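Local coordinates for ureidoglycolate hydrolase (Arabidopsis thaliana, PDB 4PXE), which hydrolyses (S)-ureidoglycolate to glyoxylate, ammonium and carbon dioxide with the help of two manganese ions per subunit, in the last step of plant purine breakdown, at residues A111-A114 with I115-L118. Residues are numbered along the deposited sequence; the frame is centred on the assembly and turned at random.
Sequences AIEA and INVL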
ATOM      1  N   ALA A 111      11.446 -22.060 -26.312  1.00 13.71           N
ATOM      2  CA  ALA A 111      12.676 -22.851 -26.339  1.00 14.56           C
ATOM      3  C   ALA A 111      12.337 -24.334 -26.381  1.00 14.11           C
ATOM      4  O   ALA A 111      12.983 -25.110 -27.094  1.00 15.50           O
ATOM      5  CB  ALA A 111      13.556 -22.540 -25.141  1.00 15.17           C
ATOM      6  N   ILE A 112      11.330 -24.733 -25.619  1.00 14.51           N
ATOM      7  CA  ILE A 112      10.879 -26.126 -25.645  1.00 15.71           C
ATOM      8  C   ILE A 112      10.343 -26.459 -27.039  1.00 15.37           C
ATOM      9  O   ILE A 112      10.667 -27.509 -27.601  1.00 16.65           O
ATOM     10  CB  ILE A 112       9.839 -26.417 -24.542  1.00 15.11           C
ATOM     11  CG1 ILE A 112      10.464 -26.179 -23.162  1.00 14.95           C
ATOM     12  CG2 ILE A 112       9.333 -27.858 -24.655  1.00 18.14           C
ATOM     13  CD1 ILE A 112       9.483 -26.257 -22.004  1.00 16.37           C
ATOM     14  N   GLU A 113       9.567 -25.547 -27.617  1.00 15.12           N
ATOM     15  CA  GLU A 113       9.077 -25.751 -28.976  1.00 14.71           C
ATOM     16  C   GLU A 113      10.232 -25.832 -29.978  1.00 15.32           C
ATOM     17  O   GLU A 113      10.178 -26.618 -30.917  1.00 17.13           O
ATOM     18  CB  GLU A 113       8.059 -24.672 -29.380  1.00 15.29           C
ATOM     19  CG  GLU A 113       7.519 -24.801 -30.818  1.00 16.29           C
ATOM     20  CD  GLU A 113       6.692 -26.066 -31.069  1.00 19.19           C
ATOM     21  OE1 GLU A 113       6.316 -26.776 -30.107  1.00 19.76           O
ATOM     22  OE2 GLU A 113       6.404 -26.353 -32.257  1.00 17.49           O
ATOM     23  N   ALA A 114      11.291 -25.059 -29.761  1.00 14.61           N
ATOM     24  CA  ALA A 114      12.465 -25.133 -30.622  1.00 16.45           C
ATOM     25  C   ALA A 114      13.116 -26.518 -30.594  1.00 15.99           C
ATOM     26  O   ALA A 114      13.546 -27.034 -31.636  1.00 17.65           O
ATOM     27  CB  ALA A 114      13.478 -24.067 -30.222  1.00 16.52           C
ATOM     28  N   ILE A 115      13.176 -27.132 -29.415  1.00 14.97           N
ATOM     29  CA  ILE A 115      13.686 -28.498 -29.296  1.00 17.05           C
ATOM     30  C   ILE A 115      12.807 -29.459 -30.088  1.00 17.38           C
ATOM     31  O   ILE A 115      13.296 -30.288 -30.859  1.00 19.16           O
ATOM     32  CB  ILE A 115      13.741 -28.956 -27.824  1.00 19.57           C
ATOM     33  CG1 ILE A 115      14.803 -28.166 -27.064  1.00 22.80           C
ATOM     34  CG2 ILE A 115      14.034 -30.442 -27.730  1.00 20.59           C
ATOM     35  CD1 ILE A 115      16.185 -28.329 -27.592  1.00 25.21           C
ATOM     36  N   ASN A 116      11.500 -29.345 -29.899  1.00 16.62           N
ATOM     37  CA  ASN A 116      10.555 -30.200 -30.611  1.00 17.34           C
ATOM     38  C   ASN A 116      10.615 -30.021 -32.129  1.00 17.27           C
ATOM     39  O   ASN A 116      10.542 -31.001 -32.880  1.00 17.85           O
ATOM     40  CB  ASN A 116       9.144 -30.001 -30.054  1.00 18.34           C
ATOM     41  CG  ASN A 116       8.994 -30.594 -28.654  1.00 17.25           C
ATOM     42  OD1 ASN A 116       9.542 -31.662 -28.368  1.00 24.54           O
ATOM     43  ND2 ASN A 116       8.266 -29.910 -27.786  1.00 21.46           N
ATOM     44  N   VAL A 117      10.791 -28.779 -32.573  1.00 17.12           N
ATOM     45  CA  VAL A 117      10.973 -28.457 -33.985  1.00 17.22           C
ATOM     46  C   VAL A 117      12.212 -29.165 -34.551  1.00 18.35           C
ATOM     47  O   VAL A 117      12.152 -29.809 -35.607  1.00 18.31           O
ATOM     48  CB  VAL A 117      11.119 -26.926 -34.189  1.00 15.53           C
ATOM     49  CG1 VAL A 117      11.723 -26.598 -35.554  1.00 17.61           C
ATOM     50  CG2 VAL A 117       9.772 -26.210 -33.986  1.00 16.95           C
ATOM     51  N   LEU A 118      13.332 -29.063 -33.843  1.00 17.48           N
ATOM     52  CA  LEU A 118      14.576 -29.694 -34.272  1.00 17.66           C
ATOM     53  C   LEU A 118      14.460 -31.216 -34.295  1.00 18.82           C
ATOM     54  O   LEU A 118      14.966 -31.877 -35.215  1.00 18.95           O
ATOM     55  CB  LEU A 118      15.722 -29.266 -33.358  1.00 16.90           C
ATOM     56  CG  LEU A 118      16.220 -27.837 -33.585  1.00 16.82           C
ATOM     57  CD1 LEU A 118      17.259 -27.472 -32.524  1.00 18.66           C
ATOM     58  CD2 LEU A 118      16.780 -27.657 -34.998  1.00 17.50           C
TER
HETATM   59  O   HOH W   1       6.677 -27.521 -27.629  1.00 23.12           O
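E113 reaches V117, one turn further along the same helix, and also N116 through a water. From CB, the E113 chain leaves with CG anti to the backbone N (chi1 179°), which turns it toward the following turn, where CG lies 4.1 Å from V117 CG2. A bend at chi2 (65°) swings the carboxylate round the helix toward N116. The E113 and V117 side chains cross at about a right angle, E113 OE2 3.8 Å from the apolar V117 CG2. E113 OE2 takes a hydrogen bond from D16 N and forms a salt bridge with R120, which probably favours the charged carboxylate. OE1 accepts a bond from a water at 2.6 Å, and partly exposed N116 uses its amide to hold that water, ND2 donating at 2.9 Å. Glutamate is long enough to serve all these partners from a buried site. N116 lies alongside I112, its ND2 3.9 Å from I112 CG2. V117 N hydrogen-bonds to E113 O at 2.8 Å, one of four successive i to i+4 bonds. A114, whose small methyl meets L420, probably lets helix 410-429 pack near. Apolar A111, I112 and I115 suit the buried face against I131; helix 105-120 thus rests on strand 129-133 and also meets helices 45-60 and 410-429 in the metal-binding domain of this M20-family enzyme.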